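Local coordinates for protein gamma-glutamyltransferase 1 Threonine peptidase. MEROPS family T03 (Pseudomonas nitroreducens, PDB 7D9E) that transfers gamma-glutamyl groups from glutathione and other gamma-glutamyl compounds to amino acids, and hydrolyses glutathione to cysteinylglycine and glutamate, at residues D39-F44 with N62-G67; G11-N16 with S86-T91; G93-F98 with H125-P130; T17-W22 with S72-S77. One frame throughout, in Å; residues are numbered along the deposited sequence. Where two conformers were deposited one is given.

Contact 1. Residues D39-F44 with N62-G67. With DON (6-diazenyl-5-oxo-L-norleucine), chain D.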
# COMPACT_ATOMS: atom_id res chain seq x y z
N ASP B 39 10.34 0.73 8.34
CA ASP B 39 11.43 -0.13 7.86
C ASP B 39 11.33 -0.33 6.35
O ASP B 39 11.48 -1.46 5.86
CB ASP B 39 11.58 -1.45 8.64
CG ASP B 39 10.33 -2.35 8.66
OD1 ASP B 39 9.32 -1.98 8.07
OD2 ASP B 39 10.38 -3.40 9.36
N GLU B 40 11.11 0.76 5.62
CA GLU B 40 10.88 0.66 4.18
C GLU B 40 12.13 0.27 3.41
O GLU B 40 12.02 -0.16 2.26
CB GLU B 40 10.37 2.00 3.65
CG GLU B 40 9.28 1.89 2.64
CD GLU B 40 7.95 1.50 3.25
OE1 GLU B 40 7.40 2.28 4.08
OE2 GLU B 40 7.43 0.43 2.88
N MET B 41 13.31 0.40 4.01
CA MET B 41 14.54 0.07 3.29
C MET B 41 14.53 -1.37 2.80
O MET B 41 15.21 -1.70 1.82
CB MET B 41 15.80 0.35 4.17
CG MET B 41 15.89 1.88 4.46
SD MET B 41 16.38 2.85 2.93
CE MET B 41 18.04 2.16 2.73
N ASP B 42 13.75 -2.25 3.44
CA ASP B 42 13.72 -3.64 3.01
C ASP B 42 13.05 -3.83 1.66
O ASP B 42 13.14 -4.92 1.07
CB ASP B 42 13.03 -4.52 4.05
CG ASP B 42 13.17 -6.00 3.74
OD1 ASP B 42 14.32 -6.49 3.79
OD2 ASP B 42 12.16 -6.69 3.47
N ASP B 43 12.37 -2.82 1.15
CA ASP B 43 11.78 -2.92 -0.18
C ASP B 43 12.80 -2.72 -1.30
O ASP B 43 12.48 -3.03 -2.46
CB ASP B 43 10.66 -1.90 -0.28
CG ASP B 43 9.34 -2.41 0.30
OD1 ASP B 43 9.25 -3.60 0.72
OD2 ASP B 43 8.39 -1.61 0.37
N PHE B 44 13.99 -2.22 -1.01
CA PHE B 44 15.05 -2.27 -2.01
C PHE B 44 15.51 -3.72 -2.17
O PHE B 44 15.29 -4.57 -1.30
CB PHE B 44 16.27 -1.48 -1.56
CG PHE B 44 16.16 0.02 -1.70
CD1 PHE B 44 16.01 0.62 -2.93
CD2 PHE B 44 16.25 0.82 -0.56
CE1 PHE B 44 15.95 2.01 -3.05
CE2 PHE B 44 16.20 2.21 -0.68
CZ PHE B 44 16.05 2.80 -1.91
N ASN B 62 16.32 -1.65 -8.76
CA ASN B 62 15.82 -1.41 -7.42
C ASN B 62 16.90 -1.59 -6.35
O ASN B 62 16.56 -1.84 -5.19
CB ASN B 62 14.61 -2.31 -7.15
CG ASN B 62 13.89 -1.96 -5.87
OD1 ASN B 62 13.70 -0.79 -5.52
ND2 ASN B 62 13.46 -2.99 -5.14
N ALA B 63 18.17 -1.43 -6.73
CA ALA B 63 19.26 -1.43 -5.77
C ALA B 63 19.23 -0.17 -4.91
O ALA B 63 18.69 0.87 -5.32
CB ALA B 63 20.60 -1.47 -6.51
N ILE B 64 19.84 -0.26 -3.72
CA ILE B 64 19.92 0.88 -2.83
C ILE B 64 20.80 1.97 -3.44
O ILE B 64 21.93 1.71 -3.88
CB ILE B 64 20.47 0.46 -1.45
CG1 ILE B 64 19.60 -0.65 -0.85
CG2 ILE B 64 20.59 1.66 -0.52
CD1 ILE B 64 20.23 -1.34 0.37
N GLU B 65 20.29 3.21 -3.44
CA GLU B 65 21.10 4.37 -3.81
C GLU B 65 20.62 5.52 -2.93
O GLU B 65 19.40 5.61 -2.65
CB GLU B 65 20.89 4.75 -5.29
CG GLU B 65 21.30 3.67 -6.31
CD GLU B 65 21.11 4.10 -7.76
OE1 GLU B 65 21.89 4.97 -8.22
OE2 GLU B 65 20.22 3.56 -8.46
N PRO B 66 21.50 6.41 -2.50
CA PRO B 66 21.03 7.56 -1.71
C PRO B 66 20.03 8.40 -2.48
O PRO B 66 20.17 8.63 -3.68
CB PRO B 66 22.32 8.32 -1.39
CG PRO B 66 23.32 7.80 -2.33
CD PRO B 66 22.96 6.42 -2.70
N GLY B 67 18.98 8.85 -1.77
CA GLY B 67 17.93 9.68 -2.33
C GLY B 67 16.91 8.96 -3.19
O GLY B 67 16.00 9.61 -3.74
O DON D . 5.45 -0.60 -0.34
C DON D . 5.21 -1.93 -0.35
OXT DON D . 4.90 -2.47 -1.40
CA DON D . 5.27 -2.52 1.05
N DON D . 6.29 -1.89 1.85
CB DON D . 3.80 -2.40 1.51
C1E DON D . 3.63 -2.76 2.96
C1D DON D . 2.16 -2.88 3.24
O1J DON D . 1.30 -2.65 2.37
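F44 lies against I64 and N62 in a buried loop-to-loop contact, where the 3-10 turn 40-43 meets an irregular run of chain. Both belong to the long connection between strands 13-19 and 77-81 of this Ntn-hydrolase fold, and the turn carries acids of the DON site. The flat side of the F44 ring receives a CH-pi contact from I64 CA, 4.0 Å from the ring centroid and 13° off its normal. I64 CG1 reaches back to F44 CB at 3.5 Å, while the backbone O of N62 sits at the ring edge, 3.4 Å from F44 CD1. M41 adds its methyl: bends at chi2 and chi3 bring CE to I64 CG2. The turn also faces the ligand. D43 OD2 accepts from the DON amino N at 2.6 Å, and E40 OE2 does likewise, less certainly, in one of its two conformers. R94 of the partner chain forms salt bridges to both carboxylates and, with the ligand's amino group, would offset much of their charge. The N62 amide is used at both ends: OD1 accepts from L71 N, and ND2 donates to D43 O at 2.9 Å (159°), approaching in the carbonyl plane on a lone pair.

Contact 2. Residues G11-N16 with S86-T91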
# COMPACT_ATOMS: atom_id res chain seq x y z
N GLY B 11 -18.28 14.47 -6.19
CA GLY B 11 -17.65 13.47 -7.02
C GLY B 11 -16.14 13.46 -7.00
O GLY B 11 -15.53 12.74 -7.79
N ASN B 12 -15.50 14.23 -6.12
CA ASN B 12 -14.06 14.12 -5.97
C ASN B 12 -13.74 12.87 -5.16
O ASN B 12 -14.50 12.47 -4.27
CB ASN B 12 -13.53 15.33 -5.21
CG ASN B 12 -13.84 16.62 -5.88
OD1 ASN B 12 -13.74 16.75 -7.10
ND2 ASN B 12 -14.32 17.59 -5.09
N ALA B 13 -12.60 12.27 -5.46
CA ALA B 13 -12.22 11.02 -4.82
C ALA B 13 -10.76 11.05 -4.41
O ALA B 13 -9.91 11.62 -5.09
CB ALA B 13 -12.47 9.83 -5.77
N VAL B 14 -10.48 10.41 -3.28
CA VAL B 14 -9.12 10.17 -2.81
C VAL B 14 -8.99 8.68 -2.49
O VAL B 14 -9.82 8.12 -1.76
CB VAL B 14 -8.77 11.01 -1.57
CG1 VAL B 14 -7.41 10.57 -0.98
CG2 VAL B 14 -8.76 12.49 -1.89
N SER B 15 -7.92 8.06 -2.99
CA SER B 15 -7.54 6.70 -2.65
C SER B 15 -6.12 6.78 -2.10
O SER B 15 -5.21 7.17 -2.83
CB SER B 15 -7.59 5.85 -3.92
OG SER B 15 -7.64 4.48 -3.61
N ASN B 16 -5.95 6.44 -0.83
CA ASN B 16 -4.67 6.68 -0.16
C ASN B 16 -4.17 5.41 0.49
O ASN B 16 -4.83 4.86 1.38
CB ASN B 16 -4.84 7.75 0.91
CG ASN B 16 -3.53 8.19 1.46
OD1 ASN B 16 -2.85 9.00 0.86
ND2 ASN B 16 -3.14 7.61 2.59
N SER B 86 -16.38 5.87 -10.60
CA SER B 86 -17.23 4.70 -10.48
C SER B 86 -16.77 3.75 -9.38
O SER B 86 -17.62 3.09 -8.79
CB SER B 86 -17.29 3.94 -11.80
OG SER B 86 -16.00 3.58 -12.25
N LEU B 87 -15.47 3.67 -9.09
CA LEU B 87 -15.00 2.76 -8.06
C LEU B 87 -13.71 3.29 -7.48
O LEU B 87 -12.82 3.70 -8.24
CB LEU B 87 -14.77 1.36 -8.65
CG LEU B 87 -14.46 0.24 -7.63
CD1 LEU B 87 -15.69 -0.05 -6.79
CD2 LEU B 87 -13.97 -1.01 -8.36
N VAL B 88 -13.59 3.29 -6.16
CA VAL B 88 -12.38 3.72 -5.47
C VAL B 88 -11.96 2.57 -4.59
O VAL B 88 -12.79 2.03 -3.85
CB VAL B 88 -12.63 4.98 -4.62
CG1 VAL B 88 -11.32 5.50 -4.06
CG2 VAL B 88 -13.31 6.07 -5.45
N LEU B 89 -10.70 2.15 -4.70
CA LEU B 89 -10.28 0.99 -3.94
C LEU B 89 -8.77 0.95 -3.75
O LEU B 89 -8.01 1.55 -4.50
CB LEU B 89 -10.78 -0.33 -4.55
CG LEU B 89 -10.07 -0.89 -5.79
CD1 LEU B 89 -10.56 -2.31 -6.09
CD2 LEU B 89 -10.28 -0.03 -7.01
N GLY B 90 -8.38 0.18 -2.74
CA GLY B 90 -6.98 -0.08 -2.48
C GLY B 90 -6.89 -1.02 -1.30
O GLY B 90 -7.90 -1.38 -0.69
N THR B 91 -5.67 -1.43 -0.99
CA THR B 91 -5.49 -2.46 0.03
C THR B 91 -4.03 -2.51 0.48
O THR B 91 -3.13 -2.18 -0.30
CB THR B 91 -5.90 -3.84 -0.52
OG1 THR B 91 -5.74 -4.85 0.48
CG2 THR B 91 -5.08 -4.25 -1.74
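V88 points from strand 86-90 toward strand 13-16, and A13 and S15 point back toward it. With CG1 anti to its backbone N (chi1 -173°), V88 spreads its two methyls along the opposing strand: CG2 meets A13 CB at 3.9 Å and CG1 meets S15 CB at 3.7 Å. CG1 also lies 3.8 Å from V14 O, so the valine fits between the two small side chains, against that carbonyl. The small A13 and S15 are consistent with the close approach of the strands, their segment axes 6.9 Å apart and nearly parallel, at 16°. S15 turns OG anti to its own N (chi1 -162°), toward the other strand; that hydroxyl is 3.1 Å from L89 O, but its hydrogen bond goes to S77 O. V14 and L89, the alternate residues, point away from the interface, and L89 meets V104 on helix 97-109. A classic beta bulge sets S86 and L87 opposite the single residue V79 of strand 77-81. Strand 13-16 pairs with I6 and F4 of strand 2-7, and on its other side with a strand of the partner chain. Two sheets packed face to face, with a helix laid on the outer surface of one, fit the alpha-beta-beta-alpha sandwich of Ntn hydrolases.

Contact 3. Residues G93-F98 with H125-P130; sequences GGSRIF and HHQLLP. With DON (6-diazenyl-5-oxo-L-norleucine), chain D.
R96 lays its chain across the face of H125, and its atoms meet the ring in turn. CB stands near the rim, by H125 ND1. CG is over the ring, 3.8 Å from its centroid and 18° off the normal, a CH-pi contact. A bend at chi2 (47°) then turns the chain along the face, so that CD reaches H125 CD2 at 3.6 Å. NE stays at the same distance from CD2 and bonds outside the pair to Q160 OE1. The guanidinium runs on nearly parallel to the imidazole, planes 12° apart, overlapping it only at the CD2 rim, and its NH1 donates to S95 OG at 3.0 Å. Y135 makes a cation-pi contact with the same group.

S95 OG in turn donates to Q127 OE1 at 2.7 Å, in the carbonyl plane. That oxygen also accepts H125 NE2 at 2.8 Å, so two donors grip it, while the imidazole is fixed by that bond and by ND1 to T99 OG1. S95 O, buried without a hydrogen-bond partner, lies 3.1 Å from H125 CE1.

G93, G94 and I97 face DON, with I97 CD1 3.6 Å from its O1J. R96 sits at the approach to helix 97-109, facing strand 125-126, whose H125 pairs with Y135 of strand 133-136; F98, in the first turn of the helix, meets F311 of the partner chain.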
# COMPACT_ATOMS: atom_id res chain seq x y z
N GLY B 93 -1.03 -5.40 1.88
CA GLY B 93 -0.70 -6.78 1.60
C GLY B 93 0.63 -7.01 0.90
O GLY B 93 0.83 -8.08 0.33
N GLY B 94 1.51 -6.01 0.92
CA GLY B 94 2.82 -6.16 0.30
C GLY B 94 2.71 -6.57 -1.15
O GLY B 94 1.98 -5.96 -1.95
N SER B 95 3.44 -7.64 -1.53
CA SER B 95 3.44 -8.02 -2.93
C SER B 95 2.11 -8.60 -3.40
O SER B 95 1.96 -8.86 -4.60
CB SER B 95 4.55 -9.04 -3.21
OG SER B 95 4.35 -10.22 -2.44
N ARG B 96 1.12 -8.78 -2.51
CA ARG B 96 -0.20 -9.23 -2.90
C ARG B 96 -1.14 -8.08 -3.25
O ARG B 96 -2.28 -8.31 -3.62
CB ARG B 96 -0.87 -10.00 -1.77
CG ARG B 96 -0.23 -11.33 -1.30
CD ARG B 96 1.24 -11.34 -1.07
NE ARG B 96 1.59 -12.60 -0.38
CZ ARG B 96 2.80 -13.00 -0.06
NH1 ARG B 96 3.88 -12.29 -0.38
NH2 ARG B 96 2.94 -14.16 0.56
N ILE B 97 -0.70 -6.84 -3.12
CA ILE B 97 -1.63 -5.72 -3.22
C ILE B 97 -2.27 -5.66 -4.60
O ILE B 97 -3.49 -5.53 -4.73
CB ILE B 97 -0.92 -4.39 -2.88
CG1 ILE B 97 -0.67 -4.29 -1.38
CG2 ILE B 97 -1.77 -3.20 -3.41
CD1 ILE B 97 0.20 -3.14 -0.97
N PHE B 98 -1.44 -5.66 -5.66
CA PHE B 98 -2.01 -5.47 -6.98
C PHE B 98 -2.69 -6.73 -7.48
O PHE B 98 -3.64 -6.63 -8.27
CB PHE B 98 -0.99 -4.88 -7.95
CG PHE B 98 0.32 -5.60 -8.02
CD1 PHE B 98 0.44 -6.76 -8.76
CD2 PHE B 98 1.44 -5.07 -7.38
CE1 PHE B 98 1.65 -7.42 -8.84
CE2 PHE B 98 2.67 -5.72 -7.48
CZ PHE B 98 2.77 -6.89 -8.21
N HIS B 125 -2.81 -15.87 -4.31
CA HIS B 125 -1.69 -15.12 -4.88
C HIS B 125 -0.58 -16.05 -5.34
O HIS B 125 -0.22 -17.00 -4.65
CB HIS B 125 -1.15 -14.18 -3.80
CG HIS B 125 0.06 -13.40 -4.21
ND1 HIS B 125 -0.01 -12.35 -5.09
CD2 HIS B 125 1.36 -13.53 -3.87
CE1 HIS B 125 1.21 -11.84 -5.26
NE2 HIS B 125 2.05 -12.55 -4.53
N HIS B 126 -0.03 -15.74 -6.52
CA HIS B 126 1.16 -16.38 -7.03
C HIS B 126 2.10 -15.29 -7.55
O HIS B 126 1.64 -14.25 -8.03
CB HIS B 126 0.80 -17.34 -8.18
CG HIS B 126 1.99 -17.98 -8.81
ND1 HIS B 126 2.82 -18.84 -8.12
CD2 HIS B 126 2.50 -17.88 -10.06
CE1 HIS B 126 3.80 -19.24 -8.92
NE2 HIS B 126 3.62 -18.67 -10.11
N GLN B 127 3.42 -15.52 -7.43
CA GLN B 127 4.37 -14.47 -7.80
C GLN B 127 5.67 -15.03 -8.38
O GLN B 127 6.74 -14.43 -8.21
CB GLN B 127 4.64 -13.56 -6.60
CG GLN B 127 5.13 -14.30 -5.36
CD GLN B 127 5.50 -13.35 -4.24
OE1 GLN B 127 4.79 -12.37 -3.97
NE2 GLN B 127 6.60 -13.63 -3.57
N LEU B 128 5.57 -16.13 -9.13
CA LEU B 128 6.68 -16.73 -9.88
C LEU B 128 7.68 -17.41 -8.96
O LEU B 128 8.01 -18.59 -9.15
CB LEU B 128 7.38 -15.73 -10.81
CG LEU B 128 8.46 -16.31 -11.70
CD1 LEU B 128 7.87 -17.38 -12.62
CD2 LEU B 128 9.13 -15.22 -12.53
N LEU B 129 8.19 -16.67 -7.97
CA LEU B 129 9.07 -17.21 -6.94
C LEU B 129 8.47 -16.84 -5.59
O LEU B 129 8.19 -15.65 -5.33
CB LEU B 129 10.47 -16.64 -7.04
CG LEU B 129 11.21 -16.91 -8.34
CD1 LEU B 129 12.52 -16.16 -8.32
CD2 LEU B 129 11.43 -18.40 -8.52
N PRO B 130 8.30 -17.80 -4.67
CA PRO B 130 8.71 -19.21 -4.75
C PRO B 130 8.01 -20.01 -5.85
O PRO B 130 6.83 -19.78 -6.16
CB PRO B 130 8.31 -19.77 -3.37
CG PRO B 130 8.35 -18.58 -2.47
CD PRO B 130 7.80 -17.46 -3.32
O DON D . 5.45 -0.60 -0.34
C DON D . 5.21 -1.93 -0.35
OXT DON D . 4.90 -2.47 -1.40
CA DON D . 5.27 -2.52 1.05
N DON D . 6.29 -1.89 1.85
CB DON D . 3.80 -2.40 1.51
C1E DON D . 3.63 -2.76 2.96
C1D DON D . 2.16 -2.88 3.24
O1J DON D . 1.30 -2.65 2.37

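Contact 4. Residues T17-W22 with S72-S77. With DON (6-diazenyl-5-oxo-L-norleucine), chain D.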
# COMPACT_ATOMS: atom_id res chain seq x y z
N THR B 17 -2.97 4.96 0.08
CA THR B 17 -2.31 3.81 0.67
C THR B 17 -1.03 4.32 1.31
O THR B 17 -0.24 5.00 0.65
CB THR B 17 -1.95 2.74 -0.38
OG1 THR B 17 -3.09 2.41 -1.19
CG2 THR B 17 -1.52 1.47 0.31
N TYR B 18 -0.82 4.00 2.59
CA TYR B 18 0.40 4.44 3.25
C TYR B 18 0.81 3.40 4.28
O TYR B 18 0.05 2.50 4.63
CB TYR B 18 0.31 5.90 3.72
CG TYR B 18 -0.50 6.23 4.95
CD1 TYR B 18 -1.51 5.40 5.41
CD2 TYR B 18 -0.28 7.42 5.64
CE1 TYR B 18 -2.25 5.72 6.54
CE2 TYR B 18 -1.01 7.75 6.78
CZ TYR B 18 -2.00 6.89 7.21
OH TYR B 18 -2.74 7.20 8.33
N THR B 19 2.04 3.52 4.77
CA THR B 19 2.68 2.39 5.42
C THR B 19 3.92 2.76 6.20
O THR B 19 4.57 3.78 5.94
CB THR B 19 3.05 1.32 4.36
OG1 THR B 19 3.37 0.07 4.99
CG2 THR B 19 4.19 1.75 3.45
N LEU B 20 4.27 1.86 7.14
CA LEU B 20 5.59 1.77 7.76
C LEU B 20 6.41 0.61 7.18
O LEU B 20 7.56 0.43 7.56
CB LEU B 20 5.43 1.53 9.25
CG LEU B 20 4.87 2.68 10.07
CD1 LEU B 20 4.68 2.17 11.49
CD2 LEU B 20 5.76 3.88 10.04
N ASN B 21 5.83 -0.14 6.26
CA ASN B 21 6.29 -1.40 5.68
C ASN B 21 5.77 -2.55 6.57
O ASN B 21 4.56 -2.85 6.54
CB ASN B 21 7.78 -1.49 5.39
CG ASN B 21 8.12 -2.77 4.66
OD1 ASN B 21 7.23 -3.39 4.04
ND2 ASN B 21 9.37 -3.19 4.72
N TRP B 22 6.62 -3.18 7.36
CA TRP B 22 6.13 -4.23 8.26
C TRP B 22 5.25 -3.58 9.34
O TRP B 22 5.27 -2.37 9.54
CB TRP B 22 7.28 -5.05 8.85
CG TRP B 22 7.77 -6.16 7.91
CD1 TRP B 22 7.76 -6.15 6.53
CD2 TRP B 22 8.30 -7.44 8.28
N SER B 72 7.68 -0.19 -4.76
CA SER B 72 6.53 -0.53 -3.94
C SER B 72 5.57 -1.40 -4.74
O SER B 72 5.66 -1.49 -5.97
CB SER B 72 5.84 0.75 -3.51
OG SER B 72 4.74 0.50 -2.67
N SER B 73 4.66 -2.03 -4.01
CA SER B 73 3.50 -2.67 -4.62
C SER B 73 2.22 -1.90 -4.35
O SER B 73 1.15 -2.32 -4.81
CB SER B 73 3.35 -4.10 -4.11
OG SER B 73 4.51 -4.88 -4.41
N MET B 74 2.28 -0.82 -3.59
CA MET B 74 1.05 -0.11 -3.16
C MET B 74 0.40 0.50 -4.40
O MET B 74 1.07 1.09 -5.26
CB MET B 74 1.50 0.96 -2.20
CG MET B 74 1.75 0.44 -0.78
SD MET B 74 2.05 1.70 0.47
CE MET B 74 3.39 2.64 -0.18
N SER B 75 -0.92 0.36 -4.51
CA SER B 75 -1.62 0.63 -5.76
C SER B 75 -2.97 1.29 -5.52
O SER B 75 -4.01 0.79 -5.93
CB SER B 75 -1.82 -0.68 -6.52
OG SER B 75 -0.58 -1.33 -6.78
N PRO B 76 -2.99 2.44 -4.86
CA PRO B 76 -4.26 3.15 -4.66
C PRO B 76 -4.86 3.48 -6.01
O PRO B 76 -4.17 3.99 -6.90
CB PRO B 76 -3.87 4.41 -3.89
CG PRO B 76 -2.37 4.59 -4.18
CD PRO B 76 -1.84 3.20 -4.34
N SER B 77 -6.13 3.15 -6.19
CA SER B 77 -6.73 3.17 -7.51
C SER B 77 -8.09 3.84 -7.51
O SER B 77 -8.84 3.80 -6.52
CB SER B 77 -6.94 1.70 -7.94
OG SER B 77 -5.70 1.02 -8.15
O DON D . 5.45 -0.60 -0.34
C DON D . 5.21 -1.93 -0.35
OXT DON D . 4.90 -2.47 -1.40
CA DON D . 5.27 -2.52 1.05
N DON D . 6.29 -1.89 1.85
CB DON D . 3.80 -2.40 1.51
C1E DON D . 3.63 -2.76 2.96
C1D DON D . 2.16 -2.88 3.24
O1J DON D . 1.30 -2.65 2.37
O HOH W 1 -2.92 -0.17 -2.37
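T17 and M74 bury the largest areas here, with P76 next, where the end of strand 13-19 passes over the loop leading into strand 77-81. The two branches of T17 divide the work. CG2, anti to the backbone N, touches M74 SD at 3.6 Å; OG1 rests against P76 CB at 3.4 Å. OG1 is also hydrogen-bonded to H3 ND1 and, at 2.8 Å, to a water that accepts from S75 N, so the hydroxyl stays satisfied beside the proline ring. M74 extends toward the strand and then bends at its last torsion (chi3 -55°), bringing SD within 3.7 Å of T19 CG2 and the methyl over toward the DON carboxylate.

Next to this apolar patch, polar groups hold the ligand. T19 and S72 each form an ST turn. T19 OG1 takes N21 N and also bonds T1 N, the amino end of the likely nucleophile. S72 OG accepts M74 N and donates to DON O at 2.7 Å; S73 N donates to DON OXT at 2.7 Å, nearly straight at 169°. Across the pocket N21 OD1 receives the DON amino N at 2.8 Å. The carboxylate is thus held from 72-77 and the amino group by N21, E40 and D43, consistent with a site that recognises the alpha-amino acid end of the glutamyl donor and leaves its gamma end to T1.

In the fold
Contact 4 is the hub: its centre lies 15, 14 and 13 Å from those of contacts 1, 2 and 3, and it touches all three. Contacts 1 and 2 stand farthest apart, 28 Å between centres. Along the chain, contact 1 falls within the span of contact 4, which in turn falls within that of contact 2; contact 3 follows. Contacts 2 and 4 share strand 13-19, and strand 84-90 of contact 2 leads on to helix 97-109 of contact 3. D39 N reaches L20 O, tying contacts 1 and 4. Contacts 1, 3 and 4 line DON, while contact 2 joins the two sheets, so one pocket is assembled from parts distant in sequence.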